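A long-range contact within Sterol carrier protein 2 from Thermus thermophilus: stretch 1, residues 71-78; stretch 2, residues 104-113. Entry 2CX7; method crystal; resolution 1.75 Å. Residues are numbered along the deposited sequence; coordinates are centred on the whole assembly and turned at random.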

ATOM      1  N   GLU A  71      -8.713   0.935   9.172  1.00 31.33           N
ATOM      2  CA  GLU A  71      -8.420   2.279   9.661  1.00 31.73           C
ATOM      3  C   GLU A  71      -6.940   2.628   9.514  1.00 28.85           C
ATOM      4  O   GLU A  71      -6.066   1.809   9.804  1.00 29.11           O
ATOM      5  CB  GLU A  71      -8.817   2.417  11.138  1.00 36.14           C
ATOM      6  CG  GLU A  71     -10.292   2.159  11.430  1.00 44.25           C
ATOM      7  CD  GLU A  71     -10.690   0.709  11.202  1.00 49.75           C
ATOM      8  OE1 GLU A  71     -10.077  -0.182  11.830  1.00 54.02           O
ATOM      9  OE2 GLU A  71     -11.615   0.458  10.396  1.00 52.18           O
ATOM     10  N   ALA A  72      -6.670   3.849   9.064  1.00 27.83           N
ATOM     11  CA  ALA A  72      -5.300   4.317   8.892  1.00 26.13           C
ATOM     12  C   ALA A  72      -5.275   5.824   8.668  1.00 26.12           C
ATOM     13  O   ALA A  72      -6.309   6.436   8.399  1.00 25.69           O
ATOM     14  CB  ALA A  72      -4.651   3.604   7.707  1.00 19.90           C
ATOM     15  N   ASP A  73      -4.092   6.418   8.785  1.00 25.72           N
ATOM     16  CA  ASP A  73      -3.934   7.847   8.561  1.00 22.54           C
ATOM     17  C   ASP A  73      -4.147   8.152   7.080  1.00 20.59           C
ATOM     18  O   ASP A  73      -4.671   9.199   6.716  1.00 23.32           O
ATOM     19  CB  ASP A  73      -2.543   8.302   8.997  1.00 24.83           C
ATOM     20  CG  ASP A  73      -2.359   8.228  10.493  1.00 23.35           C
ATOM     21  OD1 ASP A  73      -3.206   8.793  11.222  1.00 27.09           O
ATOM     22  OD2 ASP A  73      -1.373   7.612  10.939  1.00 24.42           O
ATOM     23  N   PHE A  74      -3.717   7.230   6.227  1.00 19.05           N
ATOM     24  CA  PHE A  74      -3.902   7.382   4.796  1.00 14.74           C
ATOM     25  C   PHE A  74      -4.538   6.104   4.279  1.00 11.59           C
ATOM     26  O   PHE A  74      -4.138   5.008   4.662  1.00 15.58           O
ATOM     27  CB  PHE A  74      -2.569   7.620   4.084  1.00 12.86           C
ATOM     28  CG  PHE A  74      -1.922   8.929   4.436  1.00 17.09           C
ATOM     29  CD1 PHE A  74      -1.142   9.049   5.581  1.00 19.41           C
ATOM     30  CD2 PHE A  74      -2.106  10.047   3.624  1.00 20.64           C
ATOM     31  CE1 PHE A  74      -0.550  10.269   5.916  1.00 21.70           C
ATOM     32  CE2 PHE A  74      -1.524  11.270   3.946  1.00 20.01           C
ATOM     33  CZ  PHE A  74      -0.743  11.381   5.094  1.00 23.31           C
ATOM     34  N   VAL A  75      -5.537   6.253   3.420  1.00 12.14           N
ATOM     35  CA  VAL A  75      -6.215   5.107   2.845  1.00 15.47           C
ATOM     36  C   VAL A  75      -6.293   5.274   1.337  1.00 14.74           C
ATOM     37  O   VAL A  75      -6.806   6.281   0.838  1.00 13.94           O
ATOM     38  CB  VAL A  75      -7.639   4.949   3.412  1.00 18.03           C
ATOM     39  CG1 VAL A  75      -8.345   3.784   2.735  1.00 17.84           C
ATOM     40  CG2 VAL A  75      -7.565   4.714   4.909  1.00 16.74           C
ATOM     41  N   ILE A  76      -5.735   4.301   0.622  1.00 14.63           N
ATOM     42  CA  ILE A  76      -5.757   4.300  -0.839  1.00 12.49           C
ATOM     43  C   ILE A  76      -6.550   3.066  -1.243  1.00 12.54           C
ATOM     44  O   ILE A  76      -6.151   1.930  -0.972  1.00 16.08           O
ATOM     45  CB  ILE A  76      -4.359   4.201  -1.451  1.00 14.13           C
ATOM     46  CG1 ILE A  76      -3.490   5.367  -0.975  1.00 15.25           C
ATOM     47  CG2 ILE A  76      -4.477   4.219  -2.981  1.00 18.35           C
ATOM     48  CD1 ILE A  76      -2.063   5.333  -1.512  1.00 17.44           C
ATOM     49  N   GLU A  77      -7.670   3.304  -1.907  1.00 12.08           N
ATOM     50  CA  GLU A  77      -8.583   2.242  -2.316  1.00 13.37           C
ATOM     51  C   GLU A  77      -8.606   2.035  -3.828  1.00 13.07           C
ATOM     52  O   GLU A  77      -8.417   2.986  -4.597  1.00 13.77           O
ATOM     53  CB  GLU A  77      -9.982   2.605  -1.806  1.00 21.29           C
ATOM     54  CG  GLU A  77     -11.121   1.778  -2.342  1.00 25.51           C
ATOM     55  CD  GLU A  77     -12.465   2.403  -1.987  1.00 32.61           C
ATOM     56  OE1 GLU A  77     -12.806   2.428  -0.785  1.00 28.74           O
ATOM     57  OE2 GLU A  77     -13.167   2.886  -2.908  1.00 32.77           O
ATOM     58  N   ALA A  78      -8.877   0.802  -4.249  1.00 10.09           N
ATOM     59  CA  ALA A  78      -8.918   0.490  -5.671  1.00 10.20           C
ATOM     60  C   ALA A  78      -9.536  -0.877  -5.914  1.00 13.17           C
ATOM     61  O   ALA A  78      -9.701  -1.675  -4.980  1.00 13.93           O
ATOM     62  CB  ALA A  78      -7.500   0.528  -6.250  1.00 10.02           C
ATOM     63  N   LEU A 104      -7.485   8.090  -3.332  1.00 14.26           N
ATOM     64  CA  LEU A 104      -7.092   8.488  -1.987  1.00 14.80           C
ATOM     65  C   LEU A 104      -8.370   8.781  -1.203  1.00 16.83           C
ATOM     66  O   LEU A 104      -8.989   9.838  -1.359  1.00 20.56           O
ATOM     67  CB  LEU A 104      -6.193   9.723  -2.038  1.00 17.73           C
ATOM     68  CG  LEU A 104      -5.585  10.139  -0.695  1.00 15.17           C
ATOM     69  CD1 LEU A 104      -4.615   9.054  -0.210  1.00 16.56           C
ATOM     70  CD2 LEU A 104      -4.857  11.469  -0.855  1.00 18.43           C
ATOM     71  N   LYS A 105      -8.768   7.827  -0.371  1.00 16.80           N
ATOM     72  CA  LYS A 105      -9.986   7.945   0.428  1.00 19.36           C
ATOM     73  C   LYS A 105      -9.817   8.731   1.725  1.00 20.87           C
ATOM     74  O   LYS A 105     -10.774   9.325   2.234  1.00 20.07           O
ATOM     75  CB  LYS A 105     -10.520   6.554   0.750  1.00 22.54           C
ATOM     76  CG  LYS A 105     -11.076   5.808  -0.451  1.00 31.11           C
ATOM     77  CD  LYS A 105     -12.340   6.472  -0.972  1.00 38.19           C
ATOM     78  CE  LYS A 105     -13.077   5.556  -1.932  1.00 39.80           C
ATOM     79  NZ  LYS A 105     -14.334   6.153  -2.477  1.00 45.10           N
ATOM     80  N   LYS A 106      -8.608   8.718   2.270  1.00 20.99           N
ATOM     81  CA  LYS A 106      -8.320   9.447   3.505  1.00 20.34           C
ATOM     82  C   LYS A 106      -6.910   9.996   3.404  1.00 16.91           C
ATOM     83  O   LYS A 106      -5.981   9.284   3.012  1.00 16.85           O
ATOM     84  CB  LYS A 106      -8.447   8.527   4.721  1.00 21.79           C
ATOM     85  CG  LYS A 106      -8.260   9.233   6.056  1.00 22.72           C
ATOM     86  CD  LYS A 106      -8.540   8.276   7.200  1.00 26.05           C
ATOM     87  CE  LYS A 106      -8.228   8.888   8.555  1.00 26.25           C
ATOM     88  NZ  LYS A 106      -8.366   7.859   9.629  1.00 22.90           N
ATOM     89  N   GLY A 107      -6.758  11.265   3.754  1.00 17.72           N
ATOM     90  CA  GLY A 107      -5.467  11.915   3.655  1.00 18.83           C
ATOM     91  C   GLY A 107      -5.547  12.879   2.483  1.00 19.09           C
ATOM     92  O   GLY A 107      -6.481  12.809   1.678  1.00 22.35           O
ATOM     93  N   THR A 108      -4.582  13.781   2.376  1.00 22.51           N
ATOM     94  CA  THR A 108      -4.582  14.750   1.291  1.00 23.50           C
ATOM     95  C   THR A 108      -3.336  14.652   0.433  1.00 23.74           C
ATOM     96  O   THR A 108      -2.267  14.270   0.910  1.00 22.15           O
ATOM     97  CB  THR A 108      -4.654  16.201   1.816  1.00 24.94           C
ATOM     98  OG1 THR A 108      -3.442  16.518   2.511  1.00 27.88           O
ATOM     99  CG2 THR A 108      -5.826  16.373   2.752  1.00 24.84           C
ATOM    100  N   ILE A 109      -3.482  15.014  -0.835  1.00 25.39           N
ATOM    101  CA  ILE A 109      -2.373  15.013  -1.775  1.00 26.71           C
ATOM    102  C   ILE A 109      -1.286  15.941  -1.249  1.00 27.23           C
ATOM    103  O   ILE A 109      -0.100  15.636  -1.326  1.00 25.85           O
ATOM    104  CB  ILE A 109      -2.816  15.528  -3.161  1.00 31.63           C
ATOM    105  CG1 ILE A 109      -3.897  14.614  -3.736  1.00 37.00           C
ATOM    106  CG2 ILE A 109      -1.620  15.602  -4.094  1.00 30.38           C
ATOM    107  CD1 ILE A 109      -4.544  15.152  -4.996  1.00 41.13           C
ATOM    108  N   ALA A 110      -1.698  17.087  -0.715  1.00 25.82           N
ATOM    109  CA  ALA A 110      -0.743  18.047  -0.180  1.00 21.81           C
ATOM    110  C   ALA A 110       0.166  17.382   0.851  1.00 22.91           C
ATOM    111  O   ALA A 110       1.368  17.637   0.886  1.00 21.60           O
ATOM    112  CB  ALA A 110      -1.477  19.219   0.447  1.00 25.64           C
ATOM    113  N   ALA A 111      -0.406  16.521   1.686  1.00 17.91           N
ATOM    114  CA  ALA A 111       0.377  15.844   2.711  1.00 18.51           C
ATOM    115  C   ALA A 111       1.209  14.690   2.154  1.00 19.92           C
ATOM    116  O   ALA A 111       2.287  14.381   2.673  1.00 21.58           O
ATOM    117  CB  ALA A 111      -0.544  15.338   3.818  1.00 20.79           C
ATOM    118  N   LEU A 112       0.721  14.074   1.083  1.00 19.15           N
ATOM    119  CA  LEU A 112       1.400  12.932   0.477  1.00 21.20           C
ATOM    120  C   LEU A 112       2.400  13.282  -0.622  1.00 24.57           C
ATOM    121  O   LEU A 112       3.392  12.574  -0.813  1.00 22.04           O
ATOM    122  CB  LEU A 112       0.351  11.973  -0.085  1.00 20.65           C
ATOM    123  CG  LEU A 112       0.770  10.539  -0.398  1.00 33.45           C
ATOM    124  CD1 LEU A 112       1.131   9.832   0.894  1.00 25.25           C
ATOM    125  CD2 LEU A 112      -0.385   9.812  -1.081  1.00 31.99           C
ATOM    126  N   ALA A 113       2.136  14.366  -1.349  1.00 24.03           N
ATOM    127  CA  ALA A 113       3.005  14.788  -2.447  1.00 25.46           C
ATOM    128  C   ALA A 113       4.509  14.789  -2.144  1.00 25.98           C
ATOM    129  O   ALA A 113       5.307  14.288  -2.940  1.00 24.45           O
ATOM    130  CB  ALA A 113       2.571  16.172  -2.953  1.00 24.05           C
TER
HETATM  131  O   HOH W   1      -9.567   4.811   8.502  1.00 38.91           O
HETATM  132  O   HOH W   2     -16.144   4.101  -3.715  1.00 42.42           O

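Stretch 1 enters the contact through its backbone. Glu-71 stays clear of stretch 2, its CA-to-CB bond pointing away, and at Ala-72 the main chain takes over: the carbonyl O of Ala-72 accepts a hydrogen bond from NZ of Lys-106 at 2.8 Å. Lysine suits this place because its chain, with all four chi angles near t, is long enough to carry the ammonium group to a carbonyl beyond the end of the strand pairing. A water extends the link, accepting from N of Ala-72 at 3.1 Å and, weakly, from NZ of Lys-106 at 3.5 Å. The CA-to-CB bond of Asp-73 points away, but its carbonyl O lies 3.6 Å from CG of Lys-106, so the aliphatic part of the lysine packs along the backbone it serves.

Phe-74 begins the strand and has the largest buried area of its stretch. Although its CA-to-CB bond points away, the ring comes back to stretch 2, spanning the turn and reaching the helix. CD2 of Phe-74 lies 3.8 Å from CA of Gly-107 and 4.2 Å from CD1 of Leu-112, while CB of Ala-111 meets the ring edge, 4.2 Å from CZ of Phe-74. Gly-107 fits for two reasons: a CB there would clash with CD2 of Phe-74, and the backbone angles would jam it against the preceding carbonyl. The helix beyond is capped by Thr-108, whose OG1 accepts from N of Ala-111 at 3.1 Å. Meanwhile CA of Phe-74 makes a CA-H...O contact with O of Lys-106 at 3.3 Å.

Val-75 pairs with Lys-106 in antiparallel fashion, its N donating to O of Lys-106 at 3.1 Å. The return bond is split by a beta bulge: O of Val-75 accepts from N of Lys-105 at 2.8 Å and, weakly, from N of Lys-106 at 3.4 Å. The register shifts by one. The side chains of Val-75 and Lys-106 share a sheet face, their CB atoms 3.9 Å apart, where the branched valine lies against the lysine's aliphatic portion.

Past the bulge, Ile-76 pairs with Leu-104 without direct backbone hydrogen bonds between them. Their side chains lie on the other sheet face, and CG1 of Ile-76 meets CD1 of Leu-104 at 3.9 Å, an apolar contact suited to two branched aliphatic residues.

Glu-77 points toward stretch 2 and forms a salt bridge, OE2 of Glu-77 to NZ of Lys-105 at 3.5 Å. Opposite charges suit the pair, but the position of OE2 is less certain, so the exact length deserves caution.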